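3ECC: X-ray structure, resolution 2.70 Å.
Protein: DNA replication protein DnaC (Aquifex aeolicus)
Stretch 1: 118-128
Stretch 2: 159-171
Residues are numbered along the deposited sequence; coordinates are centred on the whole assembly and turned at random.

Stretch 1 (118-128) QRELISYIITY
Stretch 2 (159-171) ASRLGENVVSKIY

Residues 118-128 form one uninterrupted stretch of a longer helix, with phi from -80° to -58° and psi from -52° to -26° and i to i-4 backbone hydrogen bonds such as Ile 126 N to Ile 122 O at 3.1 Å. The second stretch enters as a weakly bonded helical segment, turns at Gly 163, and continues as a helix from Glu 164 through Tyr 171. The two well-formed helices run in the same general direction: their axes cross at 32° and approach to 9.9 Å. The register is set by two CA pairs, Arg 119 CA to Leu 162 CA at 6.3 Å and Ser 123 CA to Val 166 CA at 6.0 Å, so a step of four residues on one side matches a step of four on the other. Together the stretches bury 486 Å², without a hydrogen bond between them.

Arg 119 has the largest covered area, 73 Å². Its CA-to-CB bond points sideways, but chi angles of -53°, -87°, -161° and 99° bring the guanidinium to the backbone of the weak helical segment. Arg 119 NE lies 2.7 Å from Arg 161 O, a distance short enough for a hydrogen bond, yet the angle is poor. The reason is visible in the placement: Arg 161 O and Leu 162 N lie over one face of the guanidinium, whereas its N-H bonds lie in the plane. Arg 119 NH1 is 4.2 Å from Leu 162 N, and the contact is best read as close polar packing.

Ile 126, with 68 Å² covered, anchors the apolar part. Its CB points toward the partner helix, and chi1 -76° (m) with chi2 153° (t) places CD1 3.7 Å from Val 166 CG1; the same Ile 126 CD1 is 4.2 Å from Ile 170 CD1.

Val 166, with 62 Å² covered, also points toward the first helix, and its t rotamer spreads two methyls across successive turns: CG1 meets Ile 126, while Val 166 CG2 lies 3.7 Å from Ser 123 OG. One turn before Ile 126, Ile 122 (m, t) points toward the second stretch and sets its CG2 3.7 Å from Leu 162 CD2. The Leu 162 CA-to-CB bond points away, but chi1 -76° and chi2 -169° bring its end back to make this contact.

At the C-terminal end, Lys 169 (m, t, t, p) points toward the first helix and packs with its aliphatic portion: Lys 169 CD is 4.2 Å from Thr 127 OG1. Thr 127 OG1 donates to Ser 123 O at 2.7 Å, so Thr 127, in the m rotamer, is tied to the backbone of its own helix.

Gly 163, at phi/psi 107/154, occupies the N-cap position. A CB there would jam against the carbonyl O of Leu 162, so the local backbone itself calls for glycine. Gly 163 N bonds to Ala 159 O at 2.7 Å, while Val 167 N to Gly 163 O, at 3.5 Å, is weak.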

# COMPACT_ATOMS: atom_id res chain seq x y z
N GLN A 118 -4.28 2.63 -17.03
CA GLN A 118 -4.20 2.32 -15.61
C GLN A 118 -2.82 1.81 -15.24
O GLN A 118 -2.30 2.13 -14.18
CB GLN A 118 -5.24 1.26 -15.24
CG GLN A 118 -6.65 1.78 -15.12
CD GLN A 118 -7.62 0.70 -14.65
OE1 GLN A 118 -7.74 -0.36 -15.27
NE2 GLN A 118 -8.33 0.98 -13.56
N ARG A 119 -2.23 1.01 -16.13
CA ARG A 119 -0.88 0.51 -15.94
C ARG A 119 0.12 1.66 -16.07
O ARG A 119 1.21 1.60 -15.53
CB ARG A 119 -0.55 -0.58 -16.97
CG ARG A 119 -1.55 -1.73 -17.02
CD ARG A 119 -1.20 -2.81 -16.00
NE ARG A 119 -1.84 -4.08 -16.33
CZ ARG A 119 -1.23 -5.09 -16.94
NH1 ARG A 119 0.04 -4.99 -17.30
NH2 ARG A 119 -1.90 -6.22 -17.20
N GLU A 120 -0.27 2.69 -16.82
CA GLU A 120 0.54 3.89 -17.01
C GLU A 120 0.70 4.69 -15.72
O GLU A 120 1.81 5.05 -15.34
CB GLU A 120 -0.07 4.80 -18.09
CG GLU A 120 0.25 4.40 -19.55
CD GLU A 120 -0.59 5.17 -20.58
OE1 GLU A 120 -1.33 6.10 -20.17
OE2 GLU A 120 -0.51 4.84 -21.79
N LEU A 121 -0.42 4.96 -15.06
CA LEU A 121 -0.43 5.73 -13.82
C LEU A 121 0.22 5.01 -12.66
O LEU A 121 0.99 5.61 -11.91
CB LEU A 121 -1.87 6.11 -13.45
CG LEU A 121 -2.43 7.35 -14.12
CD1 LEU A 121 -3.95 7.34 -14.03
CD2 LEU A 121 -1.86 8.60 -13.47
N ILE A 122 -0.08 3.72 -12.50
CA ILE A 122 0.51 2.92 -11.42
C ILE A 122 2.03 2.92 -11.52
O ILE A 122 2.73 3.23 -10.55
CB ILE A 122 -0.04 1.49 -11.42
CG1 ILE A 122 -1.52 1.49 -11.01
CG2 ILE A 122 0.75 0.61 -10.48
CD1 ILE A 122 -2.26 0.21 -11.39
N SER A 123 2.54 2.60 -12.71
CA SER A 123 3.97 2.68 -12.98
C SER A 123 4.55 4.08 -12.76
O SER A 123 5.69 4.23 -12.34
CB SER A 123 4.28 2.20 -14.40
OG SER A 123 5.68 2.17 -14.62
N TYR A 124 3.75 5.11 -13.07
CA TYR A 124 4.18 6.49 -12.89
C TYR A 124 4.31 6.86 -11.42
O TYR A 124 5.34 7.37 -10.99
CB TYR A 124 3.20 7.44 -13.58
CG TYR A 124 3.56 8.91 -13.45
CD1 TYR A 124 4.86 9.36 -13.65
CD2 TYR A 124 2.58 9.86 -13.18
CE1 TYR A 124 5.19 10.71 -13.54
CE2 TYR A 124 2.90 11.21 -13.08
CZ TYR A 124 4.20 11.63 -13.26
OH TYR A 124 4.52 12.97 -13.16
N ILE A 125 3.26 6.61 -10.65
CA ILE A 125 3.23 6.95 -9.23
C ILE A 125 4.29 6.19 -8.42
O ILE A 125 4.87 6.73 -7.49
CB ILE A 125 1.81 6.70 -8.65
CG1 ILE A 125 0.84 7.78 -9.16
CG2 ILE A 125 1.85 6.68 -7.13
CD1 ILE A 125 -0.62 7.49 -8.84
N ILE A 126 4.56 4.95 -8.81
CA ILE A 126 5.51 4.12 -8.10
C ILE A 126 6.98 4.42 -8.45
O ILE A 126 7.86 4.42 -7.58
CB ILE A 126 5.19 2.62 -8.30
CG1 ILE A 126 3.99 2.26 -7.42
CG2 ILE A 126 6.38 1.76 -7.95
CD1 ILE A 126 3.18 1.12 -7.94
N THR A 127 7.24 4.70 -9.73
CA THR A 127 8.59 5.08 -10.15
C THR A 127 9.00 6.43 -9.54
O THR A 127 10.14 6.62 -9.11
CB THR A 127 8.69 5.10 -11.69
OG1 THR A 127 8.35 3.81 -12.20
CG2 THR A 127 10.08 5.45 -12.14
N TYR A 128 8.06 7.36 -9.49
CA TYR A 128 8.29 8.66 -8.88
C TYR A 128 8.64 8.51 -7.39
O TYR A 128 9.62 9.08 -6.92
CB TYR A 128 7.07 9.54 -9.04
CG TYR A 128 7.27 10.97 -8.62
CD1 TYR A 128 7.75 11.92 -9.52
CD2 TYR A 128 6.98 11.37 -7.32
CE1 TYR A 128 7.94 13.25 -9.13
CE2 TYR A 128 7.17 12.68 -6.92
CZ TYR A 128 7.65 13.62 -7.82
OH TYR A 128 7.83 14.92 -7.41
N ALA A 159 3.57 -9.16 -10.86
CA ALA A 159 4.19 -8.67 -12.08
C ALA A 159 3.34 -8.94 -13.31
O ALA A 159 3.47 -8.26 -14.32
CB ALA A 159 5.57 -9.28 -12.25
N SER A 160 2.47 -9.95 -13.22
CA SER A 160 1.62 -10.31 -14.34
C SER A 160 0.63 -9.20 -14.68
O SER A 160 0.30 -8.98 -15.84
CB SER A 160 0.87 -11.62 -14.05
OG SER A 160 0.01 -11.46 -12.94
N ARG A 161 0.18 -8.49 -13.65
CA ARG A 161 -0.83 -7.45 -13.82
C ARG A 161 -0.28 -6.03 -13.71
O ARG A 161 -1.00 -5.06 -13.96
CB ARG A 161 -2.00 -7.65 -12.85
CG ARG A 161 -1.59 -8.08 -11.45
CD ARG A 161 -2.77 -8.71 -10.70
NE ARG A 161 -2.54 -8.76 -9.25
CZ ARG A 161 -2.41 -9.87 -8.53
NH1 ARG A 161 -2.50 -11.07 -9.11
NH2 ARG A 161 -2.19 -9.80 -7.22
N LEU A 162 0.99 -5.90 -13.33
CA LEU A 162 1.61 -4.59 -13.13
C LEU A 162 2.87 -4.42 -13.96
O LEU A 162 3.23 -3.30 -14.32
CB LEU A 162 1.96 -4.36 -11.65
CG LEU A 162 0.86 -4.02 -10.64
CD1 LEU A 162 1.49 -3.59 -9.32
CD2 LEU A 162 -0.04 -2.92 -11.18
N GLY A 163 3.54 -5.52 -14.25
CA GLY A 163 4.82 -5.49 -14.95
C GLY A 163 5.97 -5.80 -14.01
O GLY A 163 5.86 -5.58 -12.81
N GLU A 164 7.06 -6.31 -14.56
CA GLU A 164 8.27 -6.65 -13.79
C GLU A 164 8.95 -5.43 -13.17
O GLU A 164 9.40 -5.48 -12.03
CB GLU A 164 9.28 -7.38 -14.68
CG GLU A 164 8.84 -8.75 -15.16
CD GLU A 164 8.81 -9.79 -14.05
OE1 GLU A 164 9.49 -9.59 -13.01
OE2 GLU A 164 8.09 -10.80 -14.20
N ASN A 165 9.03 -4.35 -13.94
CA ASN A 165 9.67 -3.10 -13.51
C ASN A 165 9.10 -2.58 -12.18
O ASN A 165 9.84 -2.30 -11.24
CB ASN A 165 9.54 -2.03 -14.61
CG ASN A 165 10.55 -0.90 -14.47
OD1 ASN A 165 11.67 -1.10 -13.99
ND2 ASN A 165 10.17 0.29 -14.93
N VAL A 166 7.77 -2.51 -12.11
CA VAL A 166 7.07 -2.00 -10.94
C VAL A 166 7.25 -2.88 -9.69
O VAL A 166 7.67 -2.40 -8.64
CB VAL A 166 5.56 -1.80 -11.25
CG1 VAL A 166 4.78 -1.48 -10.01
CG2 VAL A 166 5.39 -0.69 -12.27
N VAL A 167 6.98 -4.18 -9.84
CA VAL A 167 7.10 -5.13 -8.73
C VAL A 167 8.53 -5.23 -8.20
O VAL A 167 8.75 -5.51 -7.03
CB VAL A 167 6.58 -6.53 -9.14
CG1 VAL A 167 6.70 -7.50 -7.99
CG2 VAL A 167 5.16 -6.43 -9.59
N SER A 168 9.49 -4.98 -9.08
CA SER A 168 10.89 -4.96 -8.73
C SER A 168 11.20 -3.77 -7.83
O SER A 168 11.95 -3.89 -6.86
CB SER A 168 11.73 -4.90 -10.01
OG SER A 168 13.10 -4.67 -9.74
N LYS A 169 10.64 -2.62 -8.17
CA LYS A 169 10.83 -1.40 -7.39
C LYS A 169 10.06 -1.45 -6.07
O LYS A 169 10.54 -0.97 -5.05
CB LYS A 169 10.44 -0.16 -8.20
CG LYS A 169 11.35 0.09 -9.39
CD LYS A 169 11.01 1.39 -10.09
CE LYS A 169 12.01 1.70 -11.19
NZ LYS A 169 11.89 0.74 -12.33
N ILE A 170 8.88 -2.07 -6.10
CA ILE A 170 8.09 -2.30 -4.89
C ILE A 170 8.85 -3.17 -3.88
O ILE A 170 8.76 -2.97 -2.67
CB ILE A 170 6.74 -2.95 -5.22
CG1 ILE A 170 5.82 -1.97 -5.95
CG2 ILE A 170 6.07 -3.51 -3.96
CD1 ILE A 170 4.57 -2.61 -6.53
N TYR A 171 9.62 -4.12 -4.41
CA TYR A 171 10.39 -5.02 -3.58
C TYR A 171 11.63 -4.37 -2.96
O TYR A 171 12.04 -4.73 -1.86
CB TYR A 171 10.76 -6.28 -4.36
CG TYR A 171 11.40 -7.37 -3.53
CD1 TYR A 171 10.76 -7.88 -2.40
CD2 TYR A 171 12.64 -7.90 -3.87
CE1 TYR A 171 11.34 -8.88 -1.63
CE2 TYR A 171 13.23 -8.89 -3.11
CZ TYR A 171 12.58 -9.38 -1.99
OH TYR A 171 13.16 -10.37 -1.22